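Local coordinates for MutT/nudix family protein (Streptococcus pneumoniae, PDB 4HFQ), which hydrolyses UDP-linked precursors of peptidoglycan biosynthesis, acting as a UDP-X diphosphatase of the Nudix family, at residues Phe6-Gln11 and Phe136-Lys141; Met70-Trp75 and Glu108-Glu113; Ala122-Leu127 and Phe148-Leu153. All coordinates share one frame; numbering follows the deposited sequence. Where two conformers were deposited one is given.

Contact 1: Phe6-Gln11 and Phe136-Lys141. With EDO (1,2-ethanediol), chain J.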
loop_
_atom_site.group_PDB
_atom_site.type_symbol
_atom_site.label_atom_id
_atom_site.label_comp_id
_atom_site.label_asym_id
_atom_site.label_seq_id
_atom_site.Cartn_x
_atom_site.Cartn_y
_atom_site.Cartn_z
ATOM N N PHE A 6 2.100 18.792 -0.336
ATOM C CA PHE A 6 3.435 18.721 0.239
ATOM C C PHE A 6 3.677 17.351 0.875
ATOM O O PHE A 6 4.711 16.718 0.626
ATOM C CB PHE A 6 3.697 19.834 1.280
ATOM C CG PHE A 6 5.027 19.682 1.962
ATOM C CD1 PHE A 6 6.195 20.022 1.286
ATOM C CD2 PHE A 6 5.121 19.132 3.231
ATOM C CE1 PHE A 6 7.423 19.872 1.893
ATOM C CE2 PHE A 6 6.359 18.953 3.839
ATOM C CZ PHE A 6 7.512 19.333 3.162
ATOM N N VAL A 7 2.729 16.873 1.676
ATOM C CA VAL A 7 2.901 15.579 2.338
ATOM C C VAL A 7 2.994 14.441 1.327
ATOM O O VAL A 7 3.868 13.580 1.473
ATOM C CB VAL A 7 1.799 15.340 3.393
ATOM C CG1 VAL A 7 1.814 13.905 3.899
ATOM C CG2 VAL A 7 1.984 16.313 4.555
ATOM N N LYS A 8 2.146 14.437 0.305
ATOM C CA LYS A 8 2.229 13.402 -0.709
ATOM C C LYS A 8 3.563 13.452 -1.471
ATOM O O LYS A 8 4.147 12.406 -1.767
ATOM C CB LYS A 8 1.046 13.480 -1.657
ATOM C CG LYS A 8 -0.281 13.054 -1.020
ATOM C CD LYS A 8 -1.416 13.384 -1.988
ATOM C CE LYS A 8 -2.800 13.291 -1.377
ATOM N NZ LYS A 8 -3.793 13.659 -2.417
ATOM N N TYR A 9 4.049 14.652 -1.804
ATOM C CA TYR A 9 5.356 14.783 -2.473
ATOM C C TYR A 9 6.459 14.255 -1.585
ATOM O O TYR A 9 7.307 13.490 -2.068
ATOM C CB TYR A 9 5.654 16.252 -2.809
ATOM C CG TYR A 9 4.983 16.787 -4.054
ATOM C CD1 TYR A 9 5.202 16.196 -5.293
ATOM C CD2 TYR A 9 4.133 17.893 -3.992
ATOM C CE1 TYR A 9 4.599 16.674 -6.439
ATOM C CE2 TYR A 9 3.522 18.386 -5.134
ATOM C CZ TYR A 9 3.743 17.769 -6.348
ATOM O OH TYR A 9 3.145 18.213 -7.516
ATOM N N LEU A 10 6.464 14.644 -0.308
ATOM C CA LEU A 10 7.497 14.166 0.603
ATOM C C LEU A 10 7.481 12.639 0.726
ATOM O O LEU A 10 8.524 11.969 0.646
ATOM C CB LEU A 10 7.348 14.835 1.974
ATOM C CG LEU A 10 8.295 14.420 3.100
ATOM C CD1 LEU A 10 9.709 14.883 2.822
ATOM C CD2 LEU A 10 7.828 14.934 4.461
ATOM N N GLN A 11 6.289 12.104 0.936
ATOM C CA GLN A 11 6.102 10.682 1.116
ATOM C C GLN A 11 6.652 9.936 -0.121
ATOM O O GLN A 11 7.388 8.944 0.004
ATOM C CB GLN A 11 4.613 10.475 1.335
ATOM C CG GLN A 11 4.191 9.084 1.700
ATOM C CD GLN A 11 2.699 8.947 1.475
ATOM O OE1 GLN A 11 2.242 8.795 0.345
ATOM N NE2 GLN A 11 1.920 9.039 2.574
ATOM N N PHE A 136 -8.372 8.848 2.148
ATOM C CA PHE A 136 -9.370 9.081 3.205
ATOM C C PHE A 136 -8.829 9.705 4.471
ATOM O O PHE A 136 -9.587 10.319 5.216
ATOM C CB PHE A 136 -10.068 7.773 3.571
ATOM C CG PHE A 136 -11.004 7.287 2.516
ATOM C CD1 PHE A 136 -12.320 7.763 2.462
ATOM C CD2 PHE A 136 -10.580 6.363 1.566
ATOM C CE1 PHE A 136 -13.184 7.317 1.476
ATOM C CE2 PHE A 136 -11.438 5.931 0.577
ATOM C CZ PHE A 136 -12.748 6.395 0.530
ATOM N N GLN A 137 -7.557 9.498 4.771
ATOM C CA GLN A 137 -6.977 9.973 6.009
ATOM C C GLN A 137 -5.467 10.098 5.830
ATOM O O GLN A 137 -4.665 9.401 6.470
ATOM C CB GLN A 137 -7.334 9.032 7.165
ATOM C CG GLN A 137 -6.935 7.549 6.986
ATOM C CD GLN A 137 -8.109 6.591 6.787
ATOM O OE1 GLN A 137 -8.145 5.827 5.822
ATOM N NE2 GLN A 137 -9.060 6.599 7.727
ATOM N N LEU A 138 -5.097 11.053 4.982
ATOM C CA LEU A 138 -3.710 11.238 4.625
ATOM C C LEU A 138 -2.830 11.377 5.861
ATOM O O LEU A 138 -3.180 12.065 6.837
ATOM C CB LEU A 138 -3.560 12.457 3.725
ATOM C CG LEU A 138 -2.127 12.763 3.252
ATOM C CD1 LEU A 138 -1.544 11.669 2.368
ATOM C CD2 LEU A 138 -2.106 14.102 2.520
ATOM N N GLN A 139 -1.684 10.710 5.831
ATOM C CA GLN A 139 -0.753 10.701 6.955
ATOM C C GLN A 139 0.646 10.354 6.432
ATOM O O GLN A 139 0.808 10.026 5.244
ATOM C CB GLN A 139 -1.234 9.757 8.063
ATOM C CG GLN A 139 -1.570 8.361 7.545
ATOM C CD GLN A 139 -2.290 7.534 8.574
ATOM O OE1 GLN A 139 -1.676 6.946 9.448
ATOM N NE2 GLN A 139 -3.625 7.497 8.469
ATOM N N SER A 140 1.647 10.408 7.308
ATOM C CA SER A 140 3.039 10.296 6.849
ATOM C C SER A 140 3.280 9.000 6.076
ATOM O O SER A 140 3.974 9.020 5.039
ATOM C CB SER A 140 4.013 10.447 8.009
ATOM O OG SER A 140 3.783 9.496 9.013
ATOM N N LYS A 141 2.689 7.896 6.540
ATOM C CA LYS A 141 2.790 6.634 5.819
ATOM C C LYS A 141 1.520 6.373 5.053
ATOM O O LYS A 141 0.419 6.641 5.538
ATOM C CB LYS A 141 3.053 5.453 6.758
ATOM C CG LYS A 141 4.406 5.469 7.468
ATOM C CD LYS A 141 5.571 5.373 6.490
ATOM C CE LYS A 141 6.925 5.165 7.171
ATOM N NZ LYS A 141 7.408 6.370 7.920
HETATM C C1 EDO J . -5.828 9.626 -3.819
HETATM O O1 EDO J . -5.620 10.108 -5.154
HETATM C C2 EDO J . -4.743 10.150 -2.882
HETATM O O2 EDO J . -3.789 10.978 -3.561
#

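Contact 2: Met70-Trp75 and Glu108-Glu113. With SO4 (sulfate ion), chain F; SO4 (sulfate ion), chain H.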
loop_
_atom_site.group_PDB
_atom_site.type_symbol
_atom_site.label_atom_id
_atom_site.label_comp_id
_atom_site.label_asym_id
_atom_site.label_seq_id
_atom_site.Cartn_x
_atom_site.Cartn_y
_atom_site.Cartn_z
ATOM N N MET A 70 0.548 -2.388 5.590
ATOM C CA MET A 70 -0.715 -3.042 5.940
ATOM C C MET A 70 -1.347 -2.459 7.196
ATOM O O MET A 70 -0.682 -2.282 8.224
ATOM C CB MET A 70 -0.512 -4.555 6.145
ATOM C CG MET A 70 -1.758 -5.303 6.630
ATOM S SD MET A 70 -1.515 -7.085 6.793
ATOM C CE MET A 70 -0.143 -7.219 5.644
ATOM N N ASP A 71 -2.634 -2.146 7.089
ATOM C CA ASP A 71 -3.487 -1.918 8.262
ATOM C C ASP A 71 -4.696 -2.817 8.091
ATOM O O ASP A 71 -5.226 -2.983 6.976
ATOM C CB ASP A 71 -3.912 -0.443 8.348
ATOM C CG ASP A 71 -4.790 -0.146 9.538
ATOM O OD1 ASP A 71 -4.256 0.093 10.627
ATOM O OD2 ASP A 71 -6.033 -0.131 9.386
ATOM N N VAL A 72 -5.098 -3.451 9.186
ATOM C CA VAL A 72 -6.291 -4.332 9.176
ATOM C C VAL A 72 -7.330 -3.830 10.156
ATOM O O VAL A 72 -6.986 -3.319 11.226
ATOM C CB VAL A 72 -5.950 -5.829 9.450
ATOM C CG1 VAL A 72 -5.065 -6.377 8.339
ATOM C CG2 VAL A 72 -5.306 -6.042 10.826
ATOM N N ARG A 73 -8.599 -3.963 9.776
ATOM C CA ARG A 73 -9.713 -3.509 10.605
ATOM C C ARG A 73 -10.824 -4.533 10.546
ATOM O O ARG A 73 -10.989 -5.235 9.538
ATOM C CB ARG A 73 -10.274 -2.161 10.149
ATOM C CG ARG A 73 -9.294 -0.998 10.227
ATOM C CD ARG A 73 -9.004 -0.625 11.668
ATOM N NE ARG A 73 -7.665 -0.041 11.789
ATOM C CZ ARG A 73 -7.137 0.399 12.923
ATOM N NH1 ARG A 73 -7.847 0.398 14.050
ATOM N NH2 ARG A 73 -5.904 0.873 12.938
ATOM N N ALA A 74 -11.592 -4.599 11.640
ATOM C CA ALA A 74 -12.726 -5.511 11.764
ATOM C C ALA A 74 -14.044 -4.743 11.783
ATOM O O ALA A 74 -14.211 -3.803 12.551
ATOM C CB ALA A 74 -12.602 -6.327 13.042
ATOM N N TRP A 75 -14.965 -5.209 10.950
ATOM C CA TRP A 75 -16.334 -4.711 10.882
ATOM C C TRP A 75 -17.243 -5.763 11.472
ATOM O O TRP A 75 -17.464 -6.808 10.878
ATOM C CB TRP A 75 -16.672 -4.432 9.435
ATOM C CG TRP A 75 -18.072 -3.962 9.193
ATOM C CD1 TRP A 75 -19.195 -4.722 8.878
ATOM C CD2 TRP A 75 -18.523 -2.570 9.210
ATOM N NE1 TRP A 75 -20.280 -3.898 8.680
ATOM C CE2 TRP A 75 -19.945 -2.597 8.875
ATOM C CE3 TRP A 75 -17.902 -1.342 9.458
ATOM C CZ2 TRP A 75 -20.701 -1.437 8.810
ATOM C CZ3 TRP A 75 -18.680 -0.186 9.382
ATOM C CH2 TRP A 75 -20.045 -0.239 9.046
ATOM N N GLU A 108 -5.263 -13.830 9.664
ATOM C CA GLU A 108 -4.716 -14.147 10.985
ATOM C C GLU A 108 -4.422 -12.867 11.759
ATOM O O GLU A 108 -4.659 -12.789 12.968
ATOM C CB GLU A 108 -3.458 -14.999 10.875
ATOM C CG GLU A 108 -3.747 -16.428 10.466
ATOM C CD GLU A 108 -2.536 -17.161 9.933
ATOM O OE1 GLU A 108 -1.414 -16.595 9.866
ATOM O OE2 GLU A 108 -2.728 -18.351 9.552
ATOM N N ASN A 109 -3.933 -11.842 11.070
ATOM C CA ASN A 109 -3.672 -10.562 11.713
ATOM C C ASN A 109 -4.933 -9.940 12.293
ATOM O O ASN A 109 -4.922 -9.508 13.445
ATOM C CB ASN A 109 -3.006 -9.604 10.721
ATOM C CG ASN A 109 -1.498 -9.589 10.851
ATOM O OD1 ASN A 109 -0.981 -9.329 11.920
ATOM N ND2 ASN A 109 -0.783 -9.854 9.750
ATOM N N ILE A 110 -6.034 -9.926 11.541
ATOM C CA ILE A 110 -7.234 -9.292 12.085
ATOM C C ILE A 110 -7.814 -10.115 13.233
ATOM O O ILE A 110 -8.274 -9.540 14.208
ATOM C CB ILE A 110 -8.297 -8.893 11.020
ATOM C CG1 ILE A 110 -9.334 -7.936 11.633
ATOM C CG2 ILE A 110 -9.003 -10.105 10.411
ATOM C CD1 ILE A 110 -8.751 -6.727 12.349
ATOM N N LEU A 111 -7.764 -11.442 13.138
ATOM C CA LEU A 111 -8.275 -12.263 14.236
ATOM C C LEU A 111 -7.457 -12.069 15.507
ATOM O O LEU A 111 -8.029 -12.013 16.612
ATOM C CB LEU A 111 -8.318 -13.739 13.845
ATOM C CG LEU A 111 -9.332 -14.004 12.731
ATOM C CD1 LEU A 111 -9.274 -15.462 12.290
ATOM C CD2 LEU A 111 -10.748 -13.614 13.156
ATOM N N LYS A 112 -6.141 -11.979 15.369
ATOM C CA LYS A 112 -5.255 -11.751 16.506
ATOM C C LYS A 112 -5.598 -10.416 17.168
ATOM O O LYS A 112 -5.771 -10.343 18.399
ATOM C CB LYS A 112 -3.787 -11.793 16.055
ATOM C CG LYS A 112 -2.773 -11.475 17.148
ATOM C CD LYS A 112 -1.356 -11.633 16.607
ATOM C CE LYS A 112 -0.299 -11.470 17.687
ATOM N NZ LYS A 112 -0.120 -10.040 18.015
ATOM N N GLU A 113 -5.754 -9.370 16.368
ATOM C CA GLU A 113 -6.039 -8.046 16.906
ATOM C C GLU A 113 -7.430 -7.966 17.512
ATOM O O GLU A 113 -7.593 -7.370 18.579
ATOM C CB GLU A 113 -5.742 -6.959 15.878
ATOM C CG GLU A 113 -4.263 -7.055 15.539
ATOM C CD GLU A 113 -3.781 -6.131 14.458
ATOM O OE1 GLU A 113 -4.542 -5.256 14.033
ATOM O OE2 GLU A 113 -2.615 -6.288 14.039
HETATM S S SO4 F . -7.048 0.416 17.842
HETATM O O1 SO4 F . -6.860 1.203 19.088
HETATM O O2 SO4 F . -5.872 -0.468 17.664
HETATM O O3 SO4 F . -8.278 -0.396 17.932
HETATM O O4 SO4 F . -7.172 1.319 16.677
HETATM S S SO4 H . 3.587 -11.648 18.414
HETATM O O1 SO4 H . 4.912 -11.034 18.646
HETATM O O2 SO4 H . 2.629 -11.146 19.436
HETATM O O3 SO4 H . 3.127 -11.260 17.065
HETATM O O4 SO4 H . 3.689 -13.112 18.538
#

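Contact 3: Ala122-Leu127 and Phe148-Leu153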
loop_
_atom_site.group_PDB
_atom_site.type_symbol
_atom_site.label_atom_id
_atom_site.label_comp_id
_atom_site.label_asym_id
_atom_site.label_seq_id
_atom_site.Cartn_x
_atom_site.Cartn_y
_atom_site.Cartn_z
ATOM N N ALA A 122 -13.072 -14.847 17.004
ATOM C CA ALA A 122 -13.900 -14.359 15.912
ATOM C C ALA A 122 -13.726 -15.197 14.659
ATOM O O ALA A 122 -12.856 -16.059 14.600
ATOM C CB ALA A 122 -13.557 -12.898 15.600
ATOM N N LYS A 123 -14.571 -14.922 13.670
ATOM C CA LYS A 123 -14.542 -15.536 12.355
ATOM C C LYS A 123 -14.451 -14.384 11.356
ATOM O O LYS A 123 -15.117 -13.367 11.548
ATOM C CB LYS A 123 -15.845 -16.315 12.130
ATOM C CG LYS A 123 -16.127 -16.719 10.694
ATOM C CD LYS A 123 -17.487 -17.391 10.568
ATOM C CE LYS A 123 -17.953 -17.413 9.120
ATOM N NZ LYS A 123 -16.925 -17.957 8.192
ATOM N N VAL A 124 -13.619 -14.536 10.324
ATOM C CA VAL A 124 -13.635 -13.628 9.167
ATOM C C VAL A 124 -14.649 -14.154 8.172
ATOM O O VAL A 124 -14.543 -15.287 7.701
ATOM C CB VAL A 124 -12.254 -13.504 8.484
ATOM C CG1 VAL A 124 -12.364 -12.695 7.190
ATOM C CG2 VAL A 124 -11.249 -12.903 9.458
ATOM N N GLU A 125 -15.622 -13.310 7.844
ATOM C CA GLU A 125 -16.669 -13.663 6.894
ATOM C C GLU A 125 -16.371 -13.219 5.460
ATOM O O GLU A 125 -16.654 -13.955 4.522
ATOM C CB GLU A 125 -18.020 -13.111 7.364
ATOM C CG GLU A 125 -18.434 -13.651 8.731
ATOM C CD GLU A 125 -19.718 -13.034 9.273
ATOM O OE1 GLU A 125 -19.805 -11.789 9.376
ATOM O OE2 GLU A 125 -20.640 -13.808 9.647
ATOM N N ARG A 126 -15.821 -12.015 5.288
ATOM C CA ARG A 126 -15.494 -11.518 3.944
ATOM C C ARG A 126 -14.630 -10.280 4.068
ATOM O O ARG A 126 -14.522 -9.690 5.141
ATOM C CB ARG A 126 -16.766 -11.211 3.130
ATOM C CG ARG A 126 -17.604 -10.082 3.712
ATOM C CD ARG A 126 -18.878 -9.814 2.912
ATOM N NE ARG A 126 -18.593 -9.151 1.639
ATOM C CZ ARG A 126 -19.399 -8.263 1.051
ATOM N NH1 ARG A 126 -20.533 -7.889 1.634
ATOM N NH2 ARG A 126 -19.049 -7.734 -0.108
ATOM N N LEU A 127 -14.015 -9.895 2.959
ATOM C CA LEU A 127 -13.323 -8.617 2.872
ATOM C C LEU A 127 -14.317 -7.597 2.319
ATOM O O LEU A 127 -14.877 -7.808 1.230
ATOM C CB LEU A 127 -12.098 -8.739 1.962
ATOM C CG LEU A 127 -11.282 -7.472 1.679
ATOM C CD1 LEU A 127 -10.689 -6.920 2.962
ATOM C CD2 LEU A 127 -10.185 -7.816 0.681
ATOM N N PHE A 148 -12.273 -6.172 7.145
ATOM C CA PHE A 148 -12.883 -7.486 7.078
ATOM C C PHE A 148 -14.190 -7.506 7.845
ATOM O O PHE A 148 -14.253 -7.051 8.988
ATOM C CB PHE A 148 -11.962 -8.530 7.711
ATOM C CG PHE A 148 -10.666 -8.738 6.968
ATOM C CD1 PHE A 148 -10.608 -9.601 5.880
ATOM C CD2 PHE A 148 -9.507 -8.092 7.381
ATOM C CE1 PHE A 148 -9.404 -9.816 5.205
ATOM C CE2 PHE A 148 -8.301 -8.311 6.721
ATOM C CZ PHE A 148 -8.258 -9.166 5.636
ATOM N N GLY A 149 -15.239 -8.025 7.219
ATOM C CA GLY A 149 -16.473 -8.317 7.967
ATOM C C GLY A 149 -16.253 -9.552 8.817
ATOM O O GLY A 149 -15.868 -10.602 8.276
ATOM N N CYS A 150 -16.471 -9.423 10.129
ATOM C CA CYS A 150 -16.190 -10.497 11.091
ATOM C C CYS A 150 -17.350 -10.717 12.042
ATOM O O CYS A 150 -18.144 -9.819 12.287
ATOM C CB CYS A 150 -14.931 -10.213 11.923
ATOM S SG CYS A 150 -13.436 -9.883 10.986
ATOM N N LYS A 151 -17.421 -11.935 12.563
ATOM C CA LYS A 151 -18.414 -12.295 13.570
ATOM C C LYS A 151 -17.683 -12.713 14.840
ATOM O O LYS A 151 -16.715 -13.475 14.775
ATOM C CB LYS A 151 -19.282 -13.429 13.032
ATOM C CG LYS A 151 -20.244 -14.034 14.050
ATOM C CD LYS A 151 -21.041 -15.173 13.441
ATOM C CE LYS A 151 -21.890 -15.848 14.512
ATOM N NZ LYS A 151 -22.930 -16.761 13.957
ATOM N N LEU A 152 -18.122 -12.200 15.993
ATOM C CA LEU A 152 -17.522 -12.559 17.279
ATOM C C LEU A 152 -18.055 -13.909 17.752
ATOM O O LEU A 152 -19.210 -14.243 17.490
ATOM C CB LEU A 152 -17.752 -11.471 18.338
ATOM C CG LEU A 152 -17.152 -10.093 18.022
ATOM C CD1 LEU A 152 -17.382 -9.120 19.171
ATOM C CD2 LEU A 152 -15.666 -10.197 17.717
ATOM N N LEU A 153 -17.177 -14.687 18.378
ATOM C CA LEU A 153 -17.523 -16.008 18.920
ATOM C C LEU A 153 -17.438 -15.962 20.457
ATOM O O LEU A 153 -18.023 -15.073 21.068
ATOM C CB LEU A 153 -16.645 -17.104 18.281
ATOM C CG LEU A 153 -16.552 -17.130 16.747
ATOM C CD1 LEU A 153 -15.446 -18.053 16.247
ATOM C CD2 LEU A 153 -17.889 -17.488 16.102
#

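Contact 1: Phe6-Gln11 and Phe136-Lys141
The unusual feature is how Q11 meets S140: its amide NE2 stands above the S140 carbonyl, 71° out of that group's plane, yet donates a hydrogen bond of 3.2 Å to S140 O. The N-H points well at the oxygen (156°), and the acceptor lies almost in the Q11 amide plane. With CG anti to the backbone N (chi1 -173°), Q11 CG comes 3.3 Å from S140 O, and the extended chain beyond carries the amide on to the loop. The other end of the amide, OE1, pairs with N134. One helical turn back, the side chains of V7 and L138 overlap antiparallel, V7 CG1 lying 4.2 Å from L138 CG. K8 supplies aliphatic chain to the same leucine, its CG 3.9 Å from L138 CD1, while NZ donates to O2 of an ethanediol, probably from the crystallisation liquor, at 2.9 Å. Q139 NE2 bonds Q137 O at 3.0 Å and also K180 O. S140 OG is bonded to P61 O of the second subunit, which places the contact at the interface with that subunit. The arrangement is consistent with packing between the N-terminal helical region and the Nudix fold: helix 3-23 docks on the loop between helix 133-136 and strand 143-153.

Contact 2: Met70-Trp75 and Glu108-Glu113
The Nudix helix lies against the central sheet, with V72 and I110 as the main pair. The short axes come within 8.0 Å at an angle of 60°, and the closest CA atoms belong to these two residues. Their side chains run alongside each other with opposite headings, V72 CG2 reaching I110 CD1 at 3.8 Å. I110 has CG1 anti to the backbone N (chi1 -166°), and the CD1 methyl beyond it presses on the strand backbone, 3.5 Å from R73 C. A74 CB rests 3.9 Å from I110 CG1. E113, one turn further along the helix, also meets V72, side chain at about a right angle to side chain, OE1 being 3.4 Å from V72 CG2. The loop-helix-loop around helix 106-118 fits a variant Nudix box, with Y104 at the first Glu position and K112 and E113 at the Arg-Glu positions, in the alpha/beta/alpha sandwich of the family. D71 and R73 point away from the helix and form a side-on bidentate salt bridge: R73 NE to D71 OD2 (2.9 Å, in the guanidinium plane) and NH2 to OD1 (tilted from it), both oxygens accepting through syn lone pairs. K145 is a second salt-bridge partner of D71. R73 NH1 donates to a sulfate O4 at 2.9 Å (164°) and to L95 O; K112 NZ pairs with E116 and weakly with another sulfate's O2 at 3.3 Å, both sulfates probably from the crystallisation liquor.

Contact 3: Ala122-Leu127 and Phe148-Leu153
F148 forms an antiparallel non-hydrogen-bonded pair with L127, and its ring also reaches V124. L127 CD1 sits over one ring face, offset toward the rim, 4.1 Å from the F148 centroid and 20° off its normal, a CH-pi contact. V124 CG1 approaches F148 CD1 obliquely at 3.8 Å, and R126 O lies near the ring plane at the edge. The F148 ring also packs on I110 of helix 106-118. G149 comes next and is gripped by two consecutive residues: its carbonyl O accepts E125 N at 2.8 Å and, weakly, R126 N at 3.3 Å, while G149 N donates to R126 O at 2.8 Å. C150 and V124, a non-hydrogen-bonded pair, point to the same face of the sheet as F148, C150 SG 4.0 Å from V124 CG2; C150 also makes a CA-H...O contact with K123 O. K151 and K123 exchange backbone hydrogen bonds in both directions. E125 lays its carboxylate against the K151 stem, OE2 being 3.7 Å from K151 CB, but the ammonium is too distant for a salt bridge. L152 CD2 then touches A122 CB at 4.0 Å, and L153 drapes CG and CD1 over the A122 backbone. The register slips by one between V124 and R126, and E125 turns to near-helical psi (-41°); E125 and R126 facing G149 make a classic beta bulge, set in the strand pair 120-132 and 143-153 of the mixed Nudix sheet.

Contacts 2 and 3 form one continuous structure, their centres 10 Å apart: strands 69-78 and 143-153 are parallel neighbours, joined by the probable bonds W75 N to F148 O (2.8 Å) and R73 O to F148 N (2.9 Å). I110 CG2 packs on F148 CD2 at 3.7 Å, so I110 meets both strands. Contact 1 lies across the chain's centre, about 23 Å from contact 2 (nearest atoms about 7 Å) and 30 Å from contact 3 between centres, touching neither. Along the chain it encloses contact 2 and alternates with contact 3; contacts 1 and 3 both touch the second subunit. Tris, probably from the crystallisation liquor, is hydrogen-bonded to Q139 and to D71, and may mark a pocket.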